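PDB 5YLY: nitrate reductase from Ulva prolifera, which carries out the first step of nitrate assimilation, probably reducing nitrate to nitrite with NADH, and binds FAD in its cytochrome b5 reductase domain. Local coordinates for residues 106-111 and 124-128; 89-93 and 103-107; 34-40 and 51-56. One frame throughout, in Å; residues are numbered along the deposited sequence.

Contact 1: residues 106-111 and 124-128; sequences VKIYKA and SQILE. With FAD (flavin-adenine dinucleotide), chain C.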
loop_
_atom_site.group_PDB
_atom_site.type_symbol
_atom_site.label_atom_id
_atom_site.label_comp_id
_atom_site.label_asym_id
_atom_site.label_seq_id
_atom_site.Cartn_x
_atom_site.Cartn_y
_atom_site.Cartn_z
ATOM N N VAL A 106 -5.065 -1.939 -9.025
ATOM C CA VAL A 106 -3.901 -1.665 -9.841
ATOM C C VAL A 106 -4.077 -0.419 -10.700
ATOM O O VAL A 106 -5.049 -0.298 -11.444
ATOM C CB VAL A 106 -3.482 -2.922 -10.700
ATOM C CG1 VAL A 106 -2.233 -2.651 -11.545
ATOM C CG2 VAL A 106 -3.279 -4.175 -9.824
ATOM N N LYS A 107 -3.098 0.479 -10.628
ATOM C CA LYS A 107 -3.043 1.648 -11.517
ATOM C C LYS A 107 -2.494 1.139 -12.874
ATOM O O LYS A 107 -1.390 0.578 -12.930
ATOM C CB LYS A 107 -2.095 2.712 -10.920
ATOM C CG LYS A 107 -1.912 3.954 -11.825
ATOM C CD LYS A 107 -3.143 4.824 -11.901
ATOM C CE LYS A 107 -2.751 6.274 -12.153
ATOM N NZ LYS A 107 -3.913 7.183 -11.963
ATOM N N ILE A 108 -3.259 1.321 -13.959
ATOM C CA ILE A 108 -2.842 0.868 -15.295
ATOM C C ILE A 108 -2.072 1.971 -15.989
ATOM O O ILE A 108 -2.611 3.052 -16.212
ATOM C CB ILE A 108 -4.048 0.336 -16.148
ATOM C CG1 ILE A 108 -5.000 -0.596 -15.340
ATOM C CG2 ILE A 108 -3.560 -0.350 -17.440
ATOM C CD1 ILE A 108 -4.392 -1.850 -14.666
ATOM N N TYR A 109 -0.791 1.712 -16.288
ATOM C CA TYR A 109 0.080 2.680 -16.966
ATOM C C TYR A 109 -0.001 2.365 -18.428
ATOM O O TYR A 109 0.689 1.475 -18.936
ATOM C CB TYR A 109 1.516 2.602 -16.432
ATOM C CG TYR A 109 1.659 3.064 -15.004
ATOM C CD1 TYR A 109 1.471 4.402 -14.659
ATOM C CD2 TYR A 109 2.034 2.179 -13.999
ATOM C CE1 TYR A 109 1.620 4.836 -13.343
ATOM C CE2 TYR A 109 2.175 2.600 -12.677
ATOM C CZ TYR A 109 1.980 3.932 -12.356
ATOM O OH TYR A 109 2.116 4.343 -11.052
ATOM N N LYS A 110 -0.941 3.041 -19.089
ATOM C CA LYS A 110 -1.243 2.809 -20.482
ATOM C C LYS A 110 -0.226 3.416 -21.417
ATOM O O LYS A 110 0.418 4.415 -21.092
ATOM C CB LYS A 110 -2.676 3.269 -20.805
ATOM C CG LYS A 110 -3.714 2.456 -20.042
ATOM C CD LYS A 110 -5.129 2.927 -20.277
ATOM C CE LYS A 110 -6.059 2.214 -19.336
ATOM N NZ LYS A 110 -7.455 2.675 -19.485
ATOM N N ALA A 111 -0.059 2.775 -22.576
ATOM C CA ALA A 111 0.843 3.221 -23.624
ATOM C C ALA A 111 0.228 4.421 -24.350
ATOM O O ALA A 111 -1.000 4.553 -24.390
ATOM C CB ALA A 111 1.090 2.086 -24.611
ATOM N N SER A 124 1.349 -3.784 -15.473
ATOM C CA SER A 124 -0.027 -3.279 -15.295
ATOM C C SER A 124 -0.859 -3.454 -16.598
ATOM O O SER A 124 -2.040 -3.786 -16.512
ATOM C CB SER A 124 -0.056 -1.845 -14.776
ATOM O OG SER A 124 0.620 -0.966 -15.656
ATOM N N GLN A 125 -0.228 -3.320 -17.797
ATOM C CA GLN A 125 -0.947 -3.558 -19.059
ATOM C C GLN A 125 -1.169 -5.070 -19.258
ATOM O O GLN A 125 -2.219 -5.469 -19.763
ATOM C CB GLN A 125 -0.228 -2.930 -20.267
ATOM C CG GLN A 125 -0.187 -1.425 -20.205
ATOM C CD GLN A 125 0.629 -0.844 -21.334
ATOM O OE1 GLN A 125 0.095 -0.484 -22.376
ATOM N NE2 GLN A 125 1.937 -0.710 -21.146
ATOM N N ILE A 126 -0.211 -5.922 -18.809
ATOM C CA ILE A 126 -0.404 -7.374 -18.886
ATOM C C ILE A 126 -1.651 -7.743 -18.078
ATOM O O ILE A 126 -2.512 -8.466 -18.580
ATOM C CB ILE A 126 0.857 -8.157 -18.429
ATOM C CG1 ILE A 126 1.942 -8.092 -19.536
ATOM C CG2 ILE A 126 0.513 -9.624 -18.081
ATOM C CD1 ILE A 126 3.361 -8.432 -19.025
ATOM N N LEU A 127 -1.746 -7.234 -16.827
ATOM C CA LEU A 127 -2.895 -7.478 -15.960
ATOM C C LEU A 127 -4.177 -6.961 -16.607
ATOM O O LEU A 127 -5.137 -7.716 -16.732
ATOM C CB LEU A 127 -2.694 -6.809 -14.599
ATOM C CG LEU A 127 -1.581 -7.409 -13.713
ATOM C CD1 LEU A 127 -1.446 -6.579 -12.419
ATOM C CD2 LEU A 127 -1.893 -8.890 -13.373
ATOM N N GLU A 128 -4.169 -5.712 -17.097
ATOM C CA GLU A 128 -5.350 -5.121 -17.749
ATOM C C GLU A 128 -5.816 -5.944 -18.969
ATOM O O GLU A 128 -7.016 -5.999 -19.245
ATOM C CB GLU A 128 -5.066 -3.649 -18.147
ATOM C CG GLU A 128 -6.278 -2.890 -18.709
ATOM C CD GLU A 128 -7.466 -2.705 -17.784
ATOM O OE1 GLU A 128 -7.326 -2.924 -16.561
ATOM O OE2 GLU A 128 -8.539 -2.298 -18.284
HETATM P PA FAD C . 6.958 -0.624 -15.371
HETATM O O1A FAD C . 7.094 -1.236 -16.715
HETATM O O2A FAD C . 7.747 -1.315 -14.282
HETATM O O5B FAD C . 7.344 0.948 -15.496
HETATM C C5B FAD C . 8.173 1.571 -14.491
HETATM C C4B FAD C . 7.570 2.883 -14.053
HETATM O O4B FAD C . 7.356 3.754 -15.186
HETATM C C3B FAD C . 6.204 2.801 -13.388
HETATM O O3B FAD C . 6.292 2.364 -12.034
HETATM C C2B FAD C . 5.702 4.241 -13.526
HETATM O O2B FAD C . 6.148 5.073 -12.462
HETATM C C1B FAD C . 6.329 4.684 -14.863
HETATM N N9A FAD C . 5.386 4.762 -15.980
HETATM C C8A FAD C . 5.319 3.919 -17.060
HETATM N N7A FAD C . 4.350 4.200 -17.900
HETATM C C5A FAD C . 3.728 5.299 -17.328
HETATM C C6A FAD C . 2.587 6.045 -17.694
HETATM N N6A FAD C . 1.738 5.676 -18.656
HETATM N N1A FAD C . 2.254 7.106 -16.924
HETATM C C2A FAD C . 2.987 7.366 -15.833
HETATM N N3A FAD C . 4.047 6.702 -15.360
HETATM C C4A FAD C . 4.368 5.671 -16.156
HETATM N N1 FAD C . 0.977 -1.069 -7.755
HETATM C C2 FAD C . -0.389 -1.053 -7.860
HETATM O O2 FAD C . -0.936 -0.580 -8.867
HETATM N N3 FAD C . -1.170 -1.581 -6.818
HETATM C C4 FAD C . -0.682 -2.134 -5.636
HETATM O O4 FAD C . -1.435 -2.646 -4.831
HETATM C C4X FAD C . 0.775 -2.116 -5.522
HETATM N N5 FAD C . 1.317 -2.582 -4.423
HETATM C C5X FAD C . 2.708 -2.526 -4.302
HETATM C C6 FAD C . 3.298 -2.992 -3.118
HETATM C C7 FAD C . 4.682 -2.961 -2.948
HETATM C C7M FAD C . 5.266 -3.444 -1.644
HETATM C C8 FAD C . 5.509 -2.449 -3.986
HETATM C C8M FAD C . 7.020 -2.446 -3.857
HETATM C C9 FAD C . 4.919 -1.966 -5.154
HETATM C C9A FAD C . 3.528 -2.006 -5.323
HETATM N N10 FAD C . 2.895 -1.549 -6.523
HETATM C C10 FAD C . 1.521 -1.567 -6.649
HETATM C "C1'" FAD C . 3.674 -1.179 -7.718
HETATM C "C2'" FAD C . 3.931 -2.364 -8.650
HETATM O "O2'" FAD C . 4.908 -3.245 -8.089
HETATM C "C3'" FAD C . 4.398 -1.934 -10.041
HETATM O "O3'" FAD C . 5.597 -1.176 -9.935
HETATM C "C4'" FAD C . 3.341 -1.186 -10.857
HETATM O "O4'" FAD C . 2.234 -2.057 -11.089
HETATM C "C5'" FAD C . 3.855 -0.669 -12.186
HETATM O "O5'" FAD C . 4.543 -1.740 -12.867
HETATM P P FAD C . 4.528 -1.863 -14.471
HETATM O O1P FAD C . 5.173 -3.135 -14.866
HETATM O O2P FAD C . 3.143 -1.596 -15.008
HETATM O O3P FAD C . 5.436 -0.626 -14.884
HETATM O O HOH W 1 -8.534 0.475 -17.930
#
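The hydroxyl of S124 ties protein and cofactor together: S124 OG donates to FAD O2P at 2.7 Å and accepts the backbone proton of Y109 N at 3.1 Å in a nearly straight hydrogen bond. S124 N also reaches FAD O2P, at 2.9 Å, so backbone and side chain hold the same pyrophosphate oxygen. K107 N donates to FAD O2 of the flavin at 3.0 Å. This is the phosphate-binding corner of the FAD domain of the ferredoxin reductase-like family, where helix 122-129 offers its first turn to the pyrophosphate while the chain leaving strand 101-107 follows the cofactor to its adenine, Y109 CD1 lying 3.5 Å from FAD C4A. A weak bond from A111 N to Q125 OE1 (3.3 Å) and a water bridging K110 NZ and E128 OE2 lie farther out; K110 NZ also bonds H46 O, Q125 NE2 bonds G121 O and E128 OE1 bonds T49 OG1. Packing completes the contact, with V106 CG2 4.0 Å from L127 CD1 and I108 CD1 3.6 Å from S124 O.

Contact 2: residues 89-93 and 103-107; sequences AYTPT and DLVVK. With FAD (flavin-adenine dinucleotide), chain C.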
loop_
_atom_site.group_PDB
_atom_site.type_symbol
_atom_site.label_atom_id
_atom_site.label_comp_id
_atom_site.label_asym_id
_atom_site.label_seq_id
_atom_site.Cartn_x
_atom_site.Cartn_y
_atom_site.Cartn_z
ATOM N N ALA A 89 5.656 -6.580 -7.455
ATOM C CA ALA A 89 5.132 -6.665 -6.096
ATOM C C ALA A 89 3.745 -6.015 -6.010
ATOM O O ALA A 89 3.527 -4.984 -6.625
ATOM C CB ALA A 89 6.064 -5.948 -5.138
ATOM N N TYR A 90 2.823 -6.604 -5.231
ATOM C CA TYR A 90 1.483 -6.032 -4.984
ATOM C C TYR A 90 1.069 -6.324 -3.563
ATOM O O TYR A 90 1.333 -7.418 -3.033
ATOM C CB TYR A 90 0.390 -6.554 -5.950
ATOM C CG TYR A 90 0.654 -6.116 -7.363
ATOM C CD1 TYR A 90 0.294 -4.835 -7.799
ATOM C CD2 TYR A 90 1.382 -6.923 -8.238
ATOM C CE1 TYR A 90 0.649 -4.378 -9.067
ATOM C CE2 TYR A 90 1.686 -6.492 -9.533
ATOM C CZ TYR A 90 1.372 -5.203 -9.920
ATOM O OH TYR A 90 1.784 -4.775 -11.161
ATOM N N THR A 91 0.413 -5.351 -2.956
ATOM C CA THR A 91 -0.223 -5.551 -1.659
ATOM C C THR A 91 -1.706 -5.554 -1.971
ATOM O O THR A 91 -2.277 -4.514 -2.337
ATOM C CB THR A 91 0.128 -4.510 -0.612
ATOM O OG1 THR A 91 1.530 -4.517 -0.390
ATOM C CG2 THR A 91 -0.592 -4.794 0.736
ATOM N N PRO A 92 -2.376 -6.704 -1.818
ATOM C CA PRO A 92 -3.831 -6.728 -2.108
ATOM C C PRO A 92 -4.602 -5.815 -1.168
ATOM O O PRO A 92 -4.117 -5.477 -0.079
ATOM C CB PRO A 92 -4.237 -8.178 -1.780
ATOM C CG PRO A 92 -2.983 -8.943 -1.826
ATOM C CD PRO A 92 -1.871 -8.030 -1.412
ATOM N N THR A 93 -5.808 -5.400 -1.594
ATOM C CA THR A 93 -6.651 -4.574 -0.733
ATOM C C THR A 93 -7.519 -5.440 0.186
ATOM O O THR A 93 -8.389 -4.922 0.903
ATOM C CB THR A 93 -7.479 -3.613 -1.571
ATOM O OG1 THR A 93 -8.241 -4.367 -2.522
ATOM C CG2 THR A 93 -6.616 -2.582 -2.277
ATOM N N ASP A 103 -8.099 -9.351 -3.635
ATOM C CA ASP A 103 -8.372 -8.275 -4.583
ATOM C C ASP A 103 -7.128 -7.456 -4.748
ATOM O O ASP A 103 -6.543 -7.082 -3.746
ATOM C CB ASP A 103 -9.449 -7.343 -4.000
ATOM C CG ASP A 103 -10.836 -7.921 -3.926
ATOM O OD1 ASP A 103 -11.022 -9.079 -4.370
ATOM O OD2 ASP A 103 -11.721 -7.243 -3.374
ATOM N N LEU A 104 -6.790 -7.084 -5.988
ATOM C CA LEU A 104 -5.660 -6.199 -6.242
ATOM C C LEU A 104 -6.256 -4.946 -6.832
ATOM O O LEU A 104 -7.041 -5.043 -7.773
ATOM C CB LEU A 104 -4.680 -6.751 -7.303
ATOM C CG LEU A 104 -4.026 -8.068 -7.071
ATOM C CD1 LEU A 104 -3.118 -8.364 -8.270
ATOM C CD2 LEU A 104 -3.218 -8.073 -5.723
ATOM N N VAL A 105 -5.840 -3.779 -6.343
ATOM C CA VAL A 105 -6.248 -2.515 -6.965
ATOM C C VAL A 105 -4.996 -2.044 -7.681
ATOM O O VAL A 105 -3.957 -1.858 -7.045
ATOM C CB VAL A 105 -6.800 -1.526 -5.908
ATOM C CG1 VAL A 105 -6.915 -0.114 -6.478
ATOM C CG2 VAL A 105 -8.143 -2.019 -5.403
ATOM N N VAL A 106 -5.065 -1.939 -9.025
ATOM C CA VAL A 106 -3.901 -1.665 -9.841
ATOM C C VAL A 106 -4.077 -0.419 -10.700
ATOM O O VAL A 106 -5.049 -0.298 -11.444
ATOM C CB VAL A 106 -3.482 -2.922 -10.700
ATOM C CG1 VAL A 106 -2.233 -2.651 -11.545
ATOM C CG2 VAL A 106 -3.279 -4.175 -9.824
ATOM N N LYS A 107 -3.098 0.479 -10.628
ATOM C CA LYS A 107 -3.043 1.648 -11.517
ATOM C C LYS A 107 -2.494 1.139 -12.874
ATOM O O LYS A 107 -1.390 0.578 -12.930
ATOM C CB LYS A 107 -2.095 2.712 -10.920
ATOM C CG LYS A 107 -1.912 3.954 -11.825
ATOM C CD LYS A 107 -3.143 4.824 -11.901
ATOM C CE LYS A 107 -2.751 6.274 -12.153
ATOM N NZ LYS A 107 -3.913 7.183 -11.963
HETATM P PA FAD C . 6.958 -0.624 -15.371
HETATM O O1A FAD C . 7.094 -1.236 -16.715
HETATM O O2A FAD C . 7.747 -1.315 -14.282
HETATM O O5B FAD C . 7.344 0.948 -15.496
HETATM C C5B FAD C . 8.173 1.571 -14.491
HETATM C C4B FAD C . 7.570 2.883 -14.053
HETATM O O4B FAD C . 7.356 3.754 -15.186
HETATM C C3B FAD C . 6.204 2.801 -13.388
HETATM O O3B FAD C . 6.292 2.364 -12.034
HETATM C C2B FAD C . 5.702 4.241 -13.526
HETATM O O2B FAD C . 6.148 5.073 -12.462
HETATM C C1B FAD C . 6.329 4.684 -14.863
HETATM N N9A FAD C . 5.386 4.762 -15.980
HETATM C C8A FAD C . 5.319 3.919 -17.060
HETATM N N7A FAD C . 4.350 4.200 -17.900
HETATM C C5A FAD C . 3.728 5.299 -17.328
HETATM C C6A FAD C . 2.587 6.045 -17.694
HETATM N N6A FAD C . 1.738 5.676 -18.656
HETATM N N1A FAD C . 2.254 7.106 -16.924
HETATM C C2A FAD C . 2.987 7.366 -15.833
HETATM N N3A FAD C . 4.047 6.702 -15.360
HETATM C C4A FAD C . 4.368 5.671 -16.156
HETATM N N1 FAD C . 0.977 -1.069 -7.755
HETATM C C2 FAD C . -0.389 -1.053 -7.860
HETATM O O2 FAD C . -0.936 -0.580 -8.867
HETATM N N3 FAD C . -1.170 -1.581 -6.818
HETATM C C4 FAD C . -0.682 -2.134 -5.636
HETATM O O4 FAD C . -1.435 -2.646 -4.831
HETATM C C4X FAD C . 0.775 -2.116 -5.522
HETATM N N5 FAD C . 1.317 -2.582 -4.423
HETATM C C5X FAD C . 2.708 -2.526 -4.302
HETATM C C6 FAD C . 3.298 -2.992 -3.118
HETATM C C7 FAD C . 4.682 -2.961 -2.948
HETATM C C7M FAD C . 5.266 -3.444 -1.644
HETATM C C8 FAD C . 5.509 -2.449 -3.986
HETATM C C8M FAD C . 7.020 -2.446 -3.857
HETATM C C9 FAD C . 4.919 -1.966 -5.154
HETATM C C9A FAD C . 3.528 -2.006 -5.323
HETATM N N10 FAD C . 2.895 -1.549 -6.523
HETATM C C10 FAD C . 1.521 -1.567 -6.649
HETATM C "C1'" FAD C . 3.674 -1.179 -7.718
HETATM C "C2'" FAD C . 3.931 -2.364 -8.650
HETATM O "O2'" FAD C . 4.908 -3.245 -8.089
HETATM C "C3'" FAD C . 4.398 -1.934 -10.041
HETATM O "O3'" FAD C . 5.597 -1.176 -9.935
HETATM C "C4'" FAD C . 3.341 -1.186 -10.857
HETATM O "O4'" FAD C . 2.234 -2.057 -11.089
HETATM C "C5'" FAD C . 3.855 -0.669 -12.186
HETATM O "O5'" FAD C . 4.543 -1.740 -12.867
HETATM P P FAD C . 4.528 -1.863 -14.471
HETATM O O1P FAD C . 5.173 -3.135 -14.866
HETATM O O2P FAD C . 3.143 -1.596 -15.008
HETATM O O3P FAD C . 5.436 -0.626 -14.884
HETATM O O HOH W 2 -3.768 -3.924 -4.530
HETATM O O HOH W 3 -10.921 -4.972 -2.188
#
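Y90, T93 and L104 bury the most surface here, and each does a different job. Y90 ends strand 85-90 and lays its side chain toward strand 101-107: Y90 CB is 3.9 Å from L104 CD2, and Y90 CE1 is 4.0 Å from V106 CG2. Its hydroxyl goes to the cofactor, Y90 OH sharing a 2.8 Å hydrogen bond with FAD O4', while FAD O2' lies over one face of the ring. L104 directs its CA-to-CB bond away from 89-93, yet the isobutyl end turns back, and L104 CD2 also comes within 4.0 Å of P92 CG. T93 fastens the segments directly, through a 2.8 Å hydrogen bond from T93 N to D103 O, and its methyl packs on V105 (T93 CG2 to V105 CG2, 3.5 Å).

Away from the T93 N to D103 O bond the backbones splay apart, and the flavin's pyrimidine edge lies in the opening. T91 N donates to FAD N5 at 3.3 Å, FAD N3 donates to V105 O at 2.8 Å, and a water links T91 O, V105 N and FAD O4. The RAYT run of residues 88-91 corresponds to the RxY(T/S) flavin motif of ferredoxin reductase-like enzymes. With main-chain groups meeting N5, N3 and O2, the isoalloxazine edge is read mostly by backbone polarity, consistent with main-chain groups setting the orientation of the redox-active ring, while one main-chain hydrogen bond and the apolar side chains join the two segments.

Contact 3: residues 34-40 and 51-56; sequences KAAELKE and FRFGLE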
loop_
_atom_site.group_PDB
_atom_site.type_symbol
_atom_site.label_atom_id
_atom_site.label_comp_id
_atom_site.label_asym_id
_atom_site.label_seq_id
_atom_site.Cartn_x
_atom_site.Cartn_y
_atom_site.Cartn_z
ATOM N N LYS A 34 2.399 -20.055 -6.949
ATOM C CA LYS A 34 1.073 -20.668 -6.887
ATOM C C LYS A 34 0.126 -19.998 -7.832
ATOM O O LYS A 34 0.038 -18.779 -7.840
ATOM C CB LYS A 34 0.551 -20.700 -5.443
ATOM C CG LYS A 34 1.404 -21.720 -4.627
ATOM C CD LYS A 34 0.802 -22.162 -3.337
ATOM C CE LYS A 34 -0.348 -23.130 -3.447
ATOM N NZ LYS A 34 -0.947 -23.369 -2.106
ATOM N N ALA A 35 -0.519 -20.789 -8.681
ATOM C CA ALA A 35 -1.441 -20.249 -9.679
ATOM C C ALA A 35 -2.706 -19.660 -9.026
ATOM O O ALA A 35 -3.214 -20.214 -8.056
ATOM C CB ALA A 35 -1.813 -21.344 -10.658
ATOM N N ALA A 36 -3.190 -18.534 -9.546
ATOM C CA ALA A 36 -4.425 -17.910 -9.057
ATOM C C ALA A 36 -5.202 -17.517 -10.300
ATOM O O ALA A 36 -4.644 -16.894 -11.203
ATOM C CB ALA A 36 -4.108 -16.671 -8.229
ATOM N N GLU A 37 -6.485 -17.872 -10.343
ATOM C CA GLU A 37 -7.326 -17.609 -11.494
ATOM C C GLU A 37 -8.115 -16.329 -11.347
ATOM O O GLU A 37 -8.709 -16.095 -10.295
ATOM C CB GLU A 37 -8.273 -18.799 -11.694
ATOM C CG GLU A 37 -9.017 -18.756 -13.016
ATOM C CD GLU A 37 -9.986 -19.910 -13.160
ATOM O OE1 GLU A 37 -9.530 -21.021 -13.506
ATOM O OE2 GLU A 37 -11.187 -19.723 -12.858
ATOM N N LEU A 38 -8.164 -15.526 -12.402
ATOM C CA LEU A 38 -8.929 -14.285 -12.369
ATOM C C LEU A 38 -10.426 -14.609 -12.361
ATOM O O LEU A 38 -10.921 -15.271 -13.276
ATOM C CB LEU A 38 -8.560 -13.415 -13.578
ATOM C CG LEU A 38 -9.181 -11.990 -13.597
ATOM C CD1 LEU A 38 -8.808 -11.186 -12.318
ATOM C CD2 LEU A 38 -8.752 -11.221 -14.877
ATOM N N LYS A 39 -11.133 -14.140 -11.321
ATOM C CA LYS A 39 -12.573 -14.353 -11.126
ATOM C C LYS A 39 -13.424 -13.163 -11.566
ATOM O O LYS A 39 -14.530 -13.369 -12.039
ATOM C CB LYS A 39 -12.894 -14.729 -9.659
ATOM C CG LYS A 39 -12.171 -16.002 -9.167
ATOM C CD LYS A 39 -12.669 -17.240 -9.909
ATOM C CE LYS A 39 -12.025 -18.511 -9.366
ATOM N NZ LYS A 39 -12.750 -19.728 -9.831
ATOM N N GLU A 40 -12.928 -11.917 -11.390
ATOM C CA GLU A 40 -13.638 -10.705 -11.800
ATOM C C GLU A 40 -12.625 -9.653 -12.111
ATOM O O GLU A 40 -11.589 -9.635 -11.472
ATOM C CB GLU A 40 -14.550 -10.159 -10.657
ATOM C CG GLU A 40 -15.622 -11.136 -10.201
ATOM C CD GLU A 40 -16.623 -10.563 -9.219
ATOM O OE1 GLU A 40 -16.579 -10.900 -8.011
ATOM O OE2 GLU A 40 -17.459 -9.756 -9.668
ATOM N N PHE A 51 -8.728 -6.386 -9.636
ATOM C CA PHE A 51 -8.621 -7.751 -10.142
ATOM C C PHE A 51 -8.927 -8.666 -8.975
ATOM O O PHE A 51 -8.241 -8.598 -7.954
ATOM C CB PHE A 51 -7.194 -8.034 -10.661
ATOM C CG PHE A 51 -6.830 -7.186 -11.845
ATOM C CD1 PHE A 51 -7.139 -7.602 -13.137
ATOM C CD2 PHE A 51 -6.238 -5.938 -11.670
ATOM C CE1 PHE A 51 -6.818 -6.800 -14.236
ATOM C CE2 PHE A 51 -5.943 -5.120 -12.761
ATOM C CZ PHE A 51 -6.240 -5.555 -14.045
ATOM N N ARG A 52 -9.942 -9.526 -9.124
ATOM C CA ARG A 52 -10.296 -10.430 -8.042
ATOM C C ARG A 52 -9.823 -11.803 -8.421
ATOM O O ARG A 52 -10.331 -12.374 -9.389
ATOM C CB ARG A 52 -11.821 -10.409 -7.790
ATOM C CG ARG A 52 -12.239 -11.348 -6.633
ATOM C CD ARG A 52 -13.598 -10.934 -6.043
ATOM N NE ARG A 52 -13.509 -9.597 -5.431
ATOM C CZ ARG A 52 -14.371 -8.600 -5.627
ATOM N NH1 ARG A 52 -15.446 -8.779 -6.393
ATOM N NH2 ARG A 52 -14.183 -7.425 -5.030
ATOM N N PHE A 53 -8.824 -12.322 -7.698
ATOM C CA PHE A 53 -8.207 -13.608 -7.995
ATOM C C PHE A 53 -8.651 -14.646 -7.013
ATOM O O PHE A 53 -8.602 -14.416 -5.807
ATOM C CB PHE A 53 -6.655 -13.517 -7.980
ATOM C CG PHE A 53 -6.063 -12.863 -9.200
ATOM C CD1 PHE A 53 -5.884 -13.585 -10.378
ATOM C CD2 PHE A 53 -5.701 -11.521 -9.180
ATOM C CE1 PHE A 53 -5.326 -12.980 -11.506
ATOM C CE2 PHE A 53 -5.126 -10.926 -10.305
ATOM C CZ PHE A 53 -4.933 -11.663 -11.453
ATOM N N GLY A 54 -9.026 -15.809 -7.527
ATOM C CA GLY A 54 -9.441 -16.904 -6.659
ATOM C C GLY A 54 -8.257 -17.654 -6.097
ATOM O O GLY A 54 -7.195 -17.709 -6.720
ATOM N N LEU A 55 -8.420 -18.198 -4.892
ATOM C CA LEU A 55 -7.411 -19.056 -4.268
ATOM C C LEU A 55 -7.664 -20.502 -4.738
ATOM O O LEU A 55 -8.382 -20.676 -5.716
ATOM C CB LEU A 55 -7.443 -18.888 -2.727
ATOM C CG LEU A 55 -7.184 -17.421 -2.253
ATOM C CD1 LEU A 55 -7.113 -17.313 -0.730
ATOM C CD2 LEU A 55 -5.930 -16.837 -2.868
ATOM N N GLU A 56 -7.057 -21.521 -4.103
ATOM C CA GLU A 56 -7.222 -22.917 -4.541
ATOM C C GLU A 56 -8.653 -23.399 -4.339
ATOM O O GLU A 56 -9.128 -24.237 -5.092
ATOM C CB GLU A 56 -6.235 -23.840 -3.817
ATOM C CG GLU A 56 -4.782 -23.502 -4.076
ATOM C CD GLU A 56 -3.806 -24.447 -3.407
ATOM O OE1 GLU A 56 -3.577 -24.307 -2.187
ATOM O OE2 GLU A 56 -3.314 -25.372 -4.088
HETATM O O HOH W 4 -7.692 -19.878 -8.468
#
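L38, with chi1 t and chi2 p, folds its CD1 methyl back over the F53 ring, 4.0 Å from the ring centroid and almost on its normal, a CH-pi contact; L38 CD1 also lies 3.9 Å from F51 CB. On the other face, R52, t at chi1 and chi2 but turned at chi3 (m), joins E40 in a salt bridge, R52 NH1 to E40 OE1 at 2.9 Å, while R52 NE makes another to D103. At the far end a turn at chi3 (p) brings K34 NZ into a 2.8 Å salt bridge with E56 OE1. A classic beta bulge breaks the antiparallel register: K39 N (2.7 Å) and, weakly, E40 N (3.3 Å) donate to R52 O, and R52 N returns a 2.9 Å bond to E40 O. K39, m at chi1 and chi2, folds over G54, so that an ideal CB on G54 would lie 2.6 Å from K39 CE. This hairpin lies inside the six-stranded antiparallel sheet of the FAD domain, strand 34-43 neighbouring 135-142 and strand 48-54 neighbouring 101-107.

In the fold
All three contacts belong to the FAD-binding domain and reach one antiparallel sheet. Contact 3, the hairpin 34-43/48-54, comes first along the chain; contact 2 follows, and contact 1 opens on the last residues of contact 2, sharing V106 and K107 on strand 101-107. The centres of contacts 1 and 2 are about 12 Å apart, those of 2 and 3 about 13 Å, those of 1 and 3 about 17 Å. F51 joins the set, touching V106 of both FAD contacts and L127 and E128 of helix 122-129. Contact 2 meets the flavin and ribityl chain, contact 1 the pyrophosphate and adenine, and the shared K107 binds flavin O2, while contact 3 forms the neighbouring part of the sheet, away from the cofactor.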